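Local coordinates for protein dextranase (Pseudarthrobacter oxydans, PDB 6NZS) that hydrolyses internal alpha-1,6-glucosidic linkages in dextran, acting as an endo-dextranase of glycoside hydrolase family 49, at residues 226-232 / 250-256; 239-245 / 262-267; 275-279 / 316-320; 342-348 / 373-377. All coordinates share one frame. Numbering follows the deposited sequence.

Contact 1 (226-232 / 250-256)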
# COMPACT_ATOMS: atom_id res chain seq x y z
N THR A 226 2.50 -13.17 -29.94
CA THR A 226 2.21 -12.26 -31.04
C THR A 226 0.85 -11.60 -30.94
O THR A 226 0.55 -10.71 -31.75
CB THR A 226 2.33 -12.98 -32.38
OG1 THR A 226 1.53 -14.16 -32.35
CG2 THR A 226 3.79 -13.36 -32.66
N GLU A 227 0.01 -12.01 -29.99
CA GLU A 227 -1.32 -11.44 -29.86
C GLU A 227 -1.27 -10.10 -29.12
O GLU A 227 -0.24 -9.68 -28.59
CB GLU A 227 -2.24 -12.43 -29.14
CG GLU A 227 -2.58 -13.68 -29.94
CD GLU A 227 -1.55 -14.80 -29.81
OE1 GLU A 227 -0.53 -14.61 -29.11
OE2 GLU A 227 -1.77 -15.87 -30.40
N GLU A 228 -2.42 -9.42 -29.10
CA GLU A 228 -2.51 -8.10 -28.49
C GLU A 228 -2.85 -8.15 -27.01
O GLU A 228 -2.57 -7.18 -26.29
CB GLU A 228 -3.61 -7.29 -29.19
CG GLU A 228 -3.31 -6.92 -30.63
CD GLU A 228 -4.51 -6.26 -31.28
OE1 GLU A 228 -5.44 -6.98 -31.70
OE2 GLU A 228 -4.55 -5.01 -31.33
N ILE A 229 -3.46 -9.23 -26.55
CA ILE A 229 -4.00 -9.34 -25.20
C ILE A 229 -3.56 -10.67 -24.62
O ILE A 229 -3.67 -11.71 -25.29
CB ILE A 229 -5.54 -9.27 -25.23
CG1 ILE A 229 -6.01 -7.94 -25.84
CG2 ILE A 229 -6.13 -9.49 -23.83
CD1 ILE A 229 -7.44 -7.98 -26.30
N ILE A 230 -3.08 -10.66 -23.38
CA ILE A 230 -2.78 -11.88 -22.64
C ILE A 230 -3.84 -12.00 -21.56
O ILE A 230 -3.96 -11.12 -20.70
CB ILE A 230 -1.37 -11.87 -22.05
CG1 ILE A 230 -0.33 -11.68 -23.17
CG2 ILE A 230 -1.11 -13.17 -21.31
CD1 ILE A 230 1.08 -11.42 -22.67
N TYR A 231 -4.62 -13.08 -21.61
CA TYR A 231 -5.81 -13.26 -20.79
C TYR A 231 -5.58 -14.49 -19.92
O TYR A 231 -5.52 -15.61 -20.44
CB TYR A 231 -7.01 -13.47 -21.71
CG TYR A 231 -8.38 -13.53 -21.06
CD1 TYR A 231 -8.70 -14.51 -20.12
CD2 TYR A 231 -9.37 -12.63 -21.43
CE1 TYR A 231 -9.97 -14.56 -19.56
CE2 TYR A 231 -10.63 -12.68 -20.87
CZ TYR A 231 -10.92 -13.65 -19.93
OH TYR A 231 -12.18 -13.71 -19.37
N PHE A 232 -5.46 -14.30 -18.61
CA PHE A 232 -5.27 -15.40 -17.67
C PHE A 232 -6.64 -15.81 -17.14
O PHE A 232 -7.26 -15.08 -16.36
CB PHE A 232 -4.35 -15.00 -16.52
CG PHE A 232 -2.91 -14.86 -16.92
CD1 PHE A 232 -2.42 -13.64 -17.38
CD2 PHE A 232 -2.03 -15.93 -16.80
CE1 PHE A 232 -1.09 -13.50 -17.74
CE2 PHE A 232 -0.69 -15.79 -17.15
CZ PHE A 232 -0.23 -14.58 -17.62
N ASN A 250 3.42 -5.70 -29.44
CA ASN A 250 2.03 -5.94 -29.80
C ASN A 250 1.09 -6.01 -28.59
O ASN A 250 -0.11 -5.79 -28.74
CB ASN A 250 1.96 -7.25 -30.59
CG ASN A 250 2.96 -8.30 -30.09
OD1 ASN A 250 4.16 -8.25 -30.42
ND2 ASN A 250 2.47 -9.27 -29.29
N VAL A 251 1.62 -6.29 -27.40
CA VAL A 251 0.77 -6.53 -26.23
C VAL A 251 0.34 -5.20 -25.62
O VAL A 251 1.17 -4.40 -25.20
CB VAL A 251 1.48 -7.41 -25.20
CG1 VAL A 251 0.59 -7.58 -23.97
CG2 VAL A 251 1.83 -8.76 -25.80
N LYS A 252 -0.97 -4.97 -25.57
CA LYS A 252 -1.52 -3.75 -25.01
C LYS A 252 -2.33 -3.99 -23.75
O LYS A 252 -2.73 -3.01 -23.09
CB LYS A 252 -2.41 -3.04 -26.05
CG LYS A 252 -3.65 -3.83 -26.44
CD LYS A 252 -4.43 -3.21 -27.60
CE LYS A 252 -5.76 -3.93 -27.80
NZ LYS A 252 -6.53 -3.42 -28.97
N TRP A 253 -2.58 -5.24 -23.38
CA TRP A 253 -3.51 -5.54 -22.30
C TRP A 253 -3.11 -6.86 -21.66
O TRP A 253 -2.97 -7.86 -22.36
CB TRP A 253 -4.92 -5.64 -22.88
CG TRP A 253 -6.08 -5.57 -21.91
CD1 TRP A 253 -6.06 -5.80 -20.55
CD2 TRP A 253 -7.43 -5.24 -22.25
NE1 TRP A 253 -7.33 -5.63 -20.04
CE2 TRP A 253 -8.18 -5.28 -21.06
CE3 TRP A 253 -8.07 -4.91 -23.44
CZ2 TRP A 253 -9.55 -5.00 -21.03
CZ3 TRP A 253 -9.42 -4.64 -23.42
CH2 TRP A 253 -10.15 -4.68 -22.22
N VAL A 254 -2.94 -6.86 -20.34
CA VAL A 254 -2.83 -8.08 -19.55
C VAL A 254 -4.04 -8.14 -18.63
O VAL A 254 -4.33 -7.17 -17.91
CB VAL A 254 -1.52 -8.11 -18.74
CG1 VAL A 254 -1.55 -9.25 -17.73
CG2 VAL A 254 -0.33 -8.24 -19.69
N TYR A 255 -4.77 -9.25 -18.69
CA TYR A 255 -6.00 -9.42 -17.92
C TYR A 255 -5.85 -10.61 -16.99
O TYR A 255 -5.51 -11.72 -17.44
CB TYR A 255 -7.21 -9.63 -18.85
CG TYR A 255 -8.49 -9.85 -18.08
CD1 TYR A 255 -9.07 -8.81 -17.36
CD2 TYR A 255 -9.09 -11.09 -18.04
CE1 TYR A 255 -10.23 -9.01 -16.63
CE2 TYR A 255 -10.25 -11.30 -17.31
CZ TYR A 255 -10.81 -10.26 -16.60
OH TYR A 255 -11.96 -10.46 -15.86
N LEU A 256 -6.11 -10.40 -15.71
CA LEU A 256 -6.08 -11.45 -14.69
C LEU A 256 -7.52 -11.66 -14.24
O LEU A 256 -8.07 -10.82 -13.52
CB LEU A 256 -5.20 -11.06 -13.50
CG LEU A 256 -3.78 -10.57 -13.77
CD1 LEU A 256 -3.05 -10.36 -12.46
CD2 LEU A 256 -3.02 -11.54 -14.65
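Phe232 CD1 lies 3.5 Å from Leu256 CD2 on the face of the sheet that also carries Ile230 and Val254; bulky apolar residues suit this face because it looks into the core. On the other face, Tyr255 turns its edge to the face of Tyr231 (centroids 4.7 Å apart, planes at 53°), and Ile229 CG1 lies 3.9 Å from Trp253 CB. Between the faces the parallel backbones bond in sequence: Ile230 N to Trp253 O (3.0 Å), Tyr255 N to Ile230 O (2.9 Å) and Phe232 N to Tyr255 O (2.8 Å). Toward the polar edge, Glu228 O accepts Lys252 N at 2.8 Å, and a long, weak salt bridge joins Glu228 OE2 to Lys252 NZ (3.5 Å), which also bonds to Ser208 O. The amide of Asn250 suits this loop, since its ND2 can donate to Glu227 O (2.8 Å). Strand 229-232 lies between strands 211-212 and 253-256 of a beta-helix sheet, with Phe232 and Val254 resting on Phe266 of strand 266-268.

Contact 2 (239-245 / 262-267)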
# COMPACT_ATOMS: atom_id res chain seq x y z
N MET A 239 5.78 -18.16 -13.28
CA MET A 239 6.90 -17.69 -14.10
C MET A 239 8.25 -18.19 -13.60
O MET A 239 9.22 -18.18 -14.36
CB MET A 239 6.92 -16.16 -14.16
CG MET A 239 5.80 -15.53 -14.98
SD MET A 239 6.07 -13.78 -15.29
CE MET A 239 4.40 -13.22 -15.61
N GLY A 240 8.32 -18.64 -12.35
CA GLY A 240 9.56 -19.08 -11.76
C GLY A 240 10.35 -17.95 -11.12
O GLY A 240 10.06 -16.76 -11.30
N SER A 241 11.37 -18.33 -10.35
CA SER A 241 12.21 -17.34 -9.69
C SER A 241 13.17 -16.63 -10.65
O SER A 241 13.74 -15.61 -10.27
CB SER A 241 13.03 -18.01 -8.59
OG SER A 241 13.91 -18.98 -9.14
N ASP A 242 13.34 -17.15 -11.86
CA ASP A 242 14.40 -16.69 -12.76
C ASP A 242 13.86 -16.18 -14.09
O ASP A 242 14.56 -16.21 -15.10
CB ASP A 242 15.45 -17.78 -12.96
CG ASP A 242 14.88 -19.06 -13.54
OD1 ASP A 242 13.64 -19.21 -13.61
OD2 ASP A 242 15.68 -19.94 -13.94
N TYR A 243 12.62 -15.69 -14.10
CA TYR A 243 12.04 -15.11 -15.30
C TYR A 243 10.92 -14.17 -14.88
O TYR A 243 10.19 -14.45 -13.93
CB TYR A 243 11.47 -16.19 -16.23
CG TYR A 243 10.55 -15.69 -17.33
CD1 TYR A 243 11.07 -15.19 -18.53
CD2 TYR A 243 9.17 -15.72 -17.19
CE1 TYR A 243 10.24 -14.74 -19.54
CE2 TYR A 243 8.33 -15.26 -18.20
CZ TYR A 243 8.86 -14.78 -19.37
OH TYR A 243 8.02 -14.33 -20.37
N HIS A 244 10.82 -13.05 -15.58
CA HIS A 244 9.62 -12.23 -15.57
C HIS A 244 9.30 -11.86 -17.01
O HIS A 244 10.17 -11.87 -17.88
CB HIS A 244 9.74 -10.99 -14.67
CG HIS A 244 10.63 -9.91 -15.21
ND1 HIS A 244 11.88 -10.16 -15.72
CD2 HIS A 244 10.45 -8.57 -15.28
CE1 HIS A 244 12.44 -9.02 -16.10
NE2 HIS A 244 11.59 -8.04 -15.84
N ALA A 245 8.03 -11.57 -17.26
CA ALA A 245 7.53 -11.38 -18.62
C ALA A 245 7.92 -9.99 -19.12
O ALA A 245 7.44 -8.98 -18.61
CB ALA A 245 6.01 -11.57 -18.65
N VAL A 262 -1.32 -15.59 -10.60
CA VAL A 262 -0.12 -15.59 -11.43
C VAL A 262 1.07 -15.26 -10.53
O VAL A 262 1.14 -14.17 -9.96
CB VAL A 262 -0.24 -14.56 -12.56
CG1 VAL A 262 1.06 -14.53 -13.38
CG2 VAL A 262 -1.44 -14.89 -13.45
N LYS A 263 2.01 -16.20 -10.42
CA LYS A 263 3.29 -15.94 -9.77
C LYS A 263 4.23 -15.39 -10.83
O LYS A 263 4.59 -16.12 -11.77
CB LYS A 263 3.83 -17.22 -9.16
CG LYS A 263 2.85 -17.90 -8.24
CD LYS A 263 3.40 -19.19 -7.67
CE LYS A 263 2.34 -19.87 -6.80
NZ LYS A 263 2.93 -20.97 -6.00
N GLY A 264 4.59 -14.12 -10.72
CA GLY A 264 5.41 -13.48 -11.75
C GLY A 264 5.32 -11.96 -11.67
O GLY A 264 4.92 -11.40 -10.66
N ALA A 265 5.73 -11.33 -12.77
CA ALA A 265 5.81 -9.87 -12.89
C ALA A 265 5.81 -9.53 -14.37
O ALA A 265 6.11 -10.37 -15.21
CB ALA A 265 7.06 -9.32 -12.20
N PHE A 266 5.46 -8.28 -14.68
CA PHE A 266 5.29 -7.87 -16.07
C PHE A 266 6.04 -6.58 -16.32
O PHE A 266 5.94 -5.63 -15.55
CB PHE A 266 3.81 -7.66 -16.42
CG PHE A 266 3.02 -8.92 -16.48
CD1 PHE A 266 3.07 -9.74 -17.60
CD2 PHE A 266 2.21 -9.30 -15.42
CE1 PHE A 266 2.34 -10.91 -17.65
CE2 PHE A 266 1.48 -10.48 -15.47
CZ PHE A 266 1.55 -11.28 -16.59
N ARG A 267 6.76 -6.54 -17.44
CA ARG A 267 7.38 -5.32 -17.91
C ARG A 267 6.92 -5.08 -19.34
O ARG A 267 7.10 -5.94 -20.21
CB ARG A 267 8.91 -5.41 -17.88
CG ARG A 267 9.55 -4.22 -18.58
CD ARG A 267 11.04 -4.14 -18.32
NE ARG A 267 11.61 -2.98 -18.99
CZ ARG A 267 12.90 -2.70 -19.02
NH1 ARG A 267 13.76 -3.50 -18.41
NH2 ARG A 267 13.33 -1.62 -19.67
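Two successive coils of a right-handed parallel beta-helix meet here at a corner, and their backbones pair at both ends of a bulging loop. Met239 N donates to Lys263 O at 2.8 Å; pairing then lapses while residues 240-243 swing outward, and it resumes in parallel fashion where Ala245 N bonds to Ala265 O (3.1 Å) and Arg267 N to Ala245 O (2.8 Å). Because the loop is longer than the chain opposite, Met239 lies beside Gly264 whereas His244 already lies beside Ala265. Glycine fits at 264 for two reasons: its backbone angles (phi 161°, psi -163°) would press a CB against the preceding carbonyl, and that CB would collide with Met239 SD. Ala265 N also makes a weak hydrogen bond to Met239 SD at 3.5 Å. Ala245 sets its CB 3.6 Å from Phe266 CD1, its small methyl letting the strand pack closely on the ring. His244 turns its ND1 to Tyr299, and Lys263 sends its amine away to Gly27 O. The long, flexible methionine side chain fills the inner corner: Met239 CE is 4.2 Å from Val262 CG1 and makes a CH-pi contact over the face of the Phe266 ring, 3.9 Å from its centroid.

Contact 3 (275-279 / 316-320)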
# COMPACT_ATOMS: atom_id res chain seq x y z
N GLN A 275 -2.54 3.23 -25.49
CA GLN A 275 -3.31 2.83 -24.32
C GLN A 275 -2.84 1.46 -23.85
O GLN A 275 -2.87 0.49 -24.62
CB GLN A 275 -4.80 2.77 -24.65
CG GLN A 275 -5.67 2.18 -23.53
CD GLN A 275 -6.00 3.20 -22.46
OE1 GLN A 275 -6.59 4.24 -22.74
NE2 GLN A 275 -5.60 2.91 -21.22
N TYR A 276 -2.43 1.38 -22.59
CA TYR A 276 -2.07 0.14 -21.93
C TYR A 276 -3.14 -0.19 -20.90
O TYR A 276 -3.79 0.70 -20.36
CB TYR A 276 -0.73 0.27 -21.19
CG TYR A 276 0.44 0.48 -22.12
CD1 TYR A 276 1.07 -0.60 -22.72
CD2 TYR A 276 0.91 1.75 -22.41
CE1 TYR A 276 2.14 -0.43 -23.59
CE2 TYR A 276 1.97 1.94 -23.28
CZ TYR A 276 2.58 0.85 -23.86
OH TYR A 276 3.64 1.04 -24.74
N LYS A 277 -3.34 -1.48 -20.65
CA LYS A 277 -4.28 -1.92 -19.63
C LYS A 277 -3.70 -3.10 -18.88
O LYS A 277 -3.21 -4.06 -19.49
CB LYS A 277 -5.63 -2.33 -20.24
CG LYS A 277 -6.44 -1.17 -20.79
CD LYS A 277 -7.77 -1.64 -21.39
CE LYS A 277 -8.62 -0.45 -21.80
NZ LYS A 277 -9.86 -0.86 -22.54
N VAL A 278 -3.77 -3.05 -17.56
CA VAL A 278 -3.56 -4.21 -16.70
C VAL A 278 -4.78 -4.23 -15.79
O VAL A 278 -4.94 -3.33 -14.96
CB VAL A 278 -2.26 -4.11 -15.89
CG1 VAL A 278 -2.16 -5.27 -14.92
CG2 VAL A 278 -1.05 -4.07 -16.83
N THR A 279 -5.68 -5.19 -16.01
CA THR A 279 -6.96 -5.17 -15.31
C THR A 279 -7.33 -6.57 -14.85
O THR A 279 -6.70 -7.56 -15.24
CB THR A 279 -8.09 -4.62 -16.20
OG1 THR A 279 -8.33 -5.52 -17.29
CG2 THR A 279 -7.72 -3.25 -16.76
N LEU A 316 5.34 -4.31 -11.81
CA LEU A 316 4.80 -3.72 -13.03
C LEU A 316 5.70 -2.57 -13.45
O LEU A 316 6.01 -1.69 -12.65
CB LEU A 316 3.38 -3.19 -12.79
CG LEU A 316 2.31 -4.23 -12.46
CD1 LEU A 316 1.05 -3.52 -12.01
CD2 LEU A 316 2.05 -5.14 -13.64
N GLN A 317 6.11 -2.58 -14.72
CA GLN A 317 6.96 -1.52 -15.24
C GLN A 317 6.53 -1.16 -16.65
O GLN A 317 6.17 -2.04 -17.44
CB GLN A 317 8.44 -1.93 -15.24
CG GLN A 317 9.35 -0.93 -15.96
CD GLN A 317 10.81 -1.14 -15.65
OE1 GLN A 317 11.16 -1.80 -14.67
NE2 GLN A 317 11.68 -0.58 -16.49
N PHE A 318 6.56 0.13 -16.96
CA PHE A 318 6.15 0.65 -18.26
C PHE A 318 7.19 1.62 -18.78
O PHE A 318 7.99 2.18 -18.02
CB PHE A 318 4.81 1.37 -18.16
CG PHE A 318 3.68 0.46 -17.83
CD1 PHE A 318 3.39 0.12 -16.51
CD2 PHE A 318 2.91 -0.09 -18.84
CE1 PHE A 318 2.34 -0.73 -16.22
CE2 PHE A 318 1.87 -0.93 -18.56
CZ PHE A 318 1.58 -1.26 -17.25
N ALA A 319 7.16 1.83 -20.09
CA ALA A 319 7.99 2.81 -20.77
C ALA A 319 7.08 3.85 -21.40
O ALA A 319 6.10 3.50 -22.06
CB ALA A 319 8.84 2.14 -21.85
N SER A 320 7.40 5.13 -21.19
CA SER A 320 6.60 6.24 -21.68
C SER A 320 7.35 6.94 -22.81
O SER A 320 8.46 7.44 -22.60
CB SER A 320 6.28 7.23 -20.57
OG SER A 320 5.54 8.34 -21.08
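Tyr276 offers the face of its ring to the edge of Phe318, an offset edge-to-face pair with centroids 5.7 Å apart and planes at 67°. Phe318 also reaches the backbone end of that side chain, its CE2 lying 3.9 Å from Tyr276 CB, while its CZ sits 3.9 Å from Val278 CG2. Next along, Val278 CG1 approaches Leu316 CD2 at 4.4 Å. No hydrogen bond links the two strands: they run antiparallel (176°) with axes 10.4 Å apart, too far for backbone pairing, so the contact is made by side-chain packing. Aromatic rings are well suited to span the gap, and branched aliphatic valine and leucine fill it beside them. Tyrosine can be tolerated at 276 because its hydroxyl reaches beyond the apolar layer to bond with Gln273 N. Phe318 in addition stacks on Phe268, its neighbour on the adjoining strand. Facing parallel sheets, joined across a narrow core filled with apolar residues stacked from coil to coil, are the hallmark of the right-handed parallel beta-helix of the pectate lyase-like clan.

Contact 4 (342-348 / 373-377)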
# COMPACT_ATOMS: atom_id res chain seq x y z
N PHE A 342 5.98 -0.57 -8.66
CA PHE A 342 5.49 0.05 -9.89
C PHE A 342 6.43 1.18 -10.29
O PHE A 342 6.78 2.00 -9.45
CB PHE A 342 4.07 0.60 -9.64
CG PHE A 342 3.46 1.24 -10.85
CD1 PHE A 342 3.69 2.58 -11.13
CD2 PHE A 342 2.68 0.50 -11.71
CE1 PHE A 342 3.16 3.17 -12.26
CE2 PHE A 342 2.13 1.10 -12.85
CZ PHE A 342 2.37 2.42 -13.11
N VAL A 343 6.79 1.25 -11.57
CA VAL A 343 7.60 2.35 -12.08
C VAL A 343 7.32 2.56 -13.56
O VAL A 343 6.96 1.63 -14.29
CB VAL A 343 9.11 2.16 -11.82
CG1 VAL A 343 9.71 1.16 -12.81
CG2 VAL A 343 9.85 3.49 -11.89
N VAL A 344 7.48 3.81 -13.99
CA VAL A 344 7.44 4.18 -15.39
C VAL A 344 8.72 4.96 -15.67
O VAL A 344 9.07 5.86 -14.90
CB VAL A 344 6.22 5.07 -15.70
CG1 VAL A 344 6.24 5.51 -17.17
CG2 VAL A 344 4.93 4.35 -15.37
N TYR A 345 9.42 4.59 -16.73
CA TYR A 345 10.58 5.34 -17.19
C TYR A 345 10.29 5.91 -18.56
O TYR A 345 9.51 5.34 -19.33
CB TYR A 345 11.81 4.45 -17.27
CG TYR A 345 12.35 4.03 -15.92
CD1 TYR A 345 12.74 4.98 -14.98
CD2 TYR A 345 12.46 2.70 -15.59
CE1 TYR A 345 13.23 4.59 -13.74
CE2 TYR A 345 12.95 2.30 -14.36
CZ TYR A 345 13.33 3.26 -13.44
OH TYR A 345 13.83 2.86 -12.22
N GLY A 346 10.93 7.03 -18.88
CA GLY A 346 10.71 7.73 -20.12
C GLY A 346 10.21 9.15 -19.86
O GLY A 346 10.69 9.84 -18.96
N ASN A 347 9.24 9.57 -20.66
CA ASN A 347 8.64 10.88 -20.45
C ASN A 347 7.63 10.76 -19.31
O ASN A 347 6.51 10.28 -19.50
CB ASN A 347 7.99 11.41 -21.72
CG ASN A 347 7.59 12.86 -21.60
OD1 ASN A 347 7.12 13.30 -20.54
ND2 ASN A 347 7.77 13.62 -22.67
N GLU A 348 8.03 11.24 -18.13
CA GLU A 348 7.18 11.15 -16.95
C GLU A 348 6.00 12.11 -16.98
O GLU A 348 5.15 12.05 -16.08
CB GLU A 348 8.02 11.35 -15.69
CG GLU A 348 9.15 10.32 -15.57
CD GLU A 348 9.97 10.45 -14.29
OE1 GLU A 348 9.76 11.42 -13.53
OE2 GLU A 348 10.84 9.58 -14.06
N LEU A 373 2.22 7.83 -8.95
CA LEU A 373 1.31 8.28 -10.00
C LEU A 373 1.99 9.39 -10.79
O LEU A 373 2.42 10.40 -10.22
CB LEU A 373 -0.01 8.76 -9.40
CG LEU A 373 -0.79 7.66 -8.67
CD1 LEU A 373 -1.82 8.28 -7.75
CD2 LEU A 373 -1.46 6.75 -9.67
N TYR A 374 2.09 9.20 -12.10
CA TYR A 374 2.78 10.15 -12.96
C TYR A 374 1.85 11.32 -13.31
O TYR A 374 0.66 11.31 -13.01
CB TYR A 374 3.42 9.42 -14.14
CG TYR A 374 4.56 8.55 -13.63
CD1 TYR A 374 4.30 7.30 -13.04
CD2 TYR A 374 5.87 8.99 -13.65
CE1 TYR A 374 5.34 6.52 -12.52
CE2 TYR A 374 6.91 8.21 -13.14
CZ TYR A 374 6.63 6.98 -12.57
OH TYR A 374 7.67 6.22 -12.06
N LYS A 375 2.42 12.36 -13.92
CA LYS A 375 1.68 13.60 -14.10
C LYS A 375 0.33 13.36 -14.76
O LYS A 375 0.23 12.63 -15.75
CB LYS A 375 2.50 14.58 -14.94
CG LYS A 375 1.80 15.92 -15.13
CD LYS A 375 2.64 16.89 -15.94
CE LYS A 375 1.91 18.21 -16.11
NZ LYS A 375 2.77 19.25 -16.73
N GLY A 376 -0.72 13.95 -14.20
CA GLY A 376 -2.03 13.85 -14.82
C GLY A 376 -2.63 12.47 -14.65
O GLY A 376 -3.06 11.85 -15.63
N SER A 377 -2.66 11.99 -13.41
CA SER A 377 -3.18 10.67 -13.11
C SER A 377 -4.19 10.76 -11.98
O SER A 377 -4.20 11.72 -11.19
CB SER A 377 -2.06 9.71 -12.67
OG SER A 377 -1.13 9.48 -13.71
O HOH W 1 10.14 7.21 -12.68
O HOH W 2 2.47 11.63 -17.10
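The phenol of Tyr374 takes a backbone hydrogen bond, Val344 N donating to Tyr374 OH at 3.1 Å with nearly linear geometry. Water 1 extends this link, lying 2.7 Å from Tyr374 OH, 2.8 Å from Val344 O and 2.8 Å from Glu348 OE2, so that a carboxylate, a carbonyl and a phenol share one solvent molecule. At the other end of the tyrosine, Glu348 O and Lys375 O are bridged by water 2 at 2.9 and 2.8 Å; a direct bond from Lys375 N to Glu348 O is long and weak (3.5 Å). Within the turn, Ser377 OG donates to Tyr374 O at 2.7 Å, a short-range tie suited to a small hydroxyl side chain, and Gly376 accommodates a positive phi.

Packing surrounds the ring. Val344 CB lies over its face, 3.8 Å from the Tyr374 centroid in a CH-pi contact, while Phe342 CE1 meets Tyr374 CE1 at 4.0 Å and Glu348 CB meets Tyr374 CD2 at 3.8 Å, both at the ring edge. The two segments belong to successive turns of the right-handed parallel beta-helix, 342-348 within a beta-solenoid repeat. Strand 342-346 is the last of a four-stranded parallel sheet: Val343 and Tyr345 bond to strand 316-320, whereas Val344 presents its NH to the far edge. There Tyr374, in the loop between strands 371-372 and 377-380, supplies a side-chain partner in place of a further strand.

Overall arrangement
From the N-terminal side, contact 1 closes one early turn of the beta-helix, bringing 250-256 back beside 226-232. Contact 2 crosses it: 239-245 lies between the segments of contact 1, and 262-267 follows them, so the same two coils are joined again at their next corner, where Phe232 packs on Val262 and Phe266. Contacts 3 and 4 then follow in series. Contact 3 spans the core, linking the sheet of contact 1, through neighbouring strands 253-256 and 275-279, to the sheet of contact 2, through strands 266-268 and 316-320. Contact 4 begins on 342-346, the neighbour of 316-320 in that sheet, and ties the sheet's edge to the loop of a later coil.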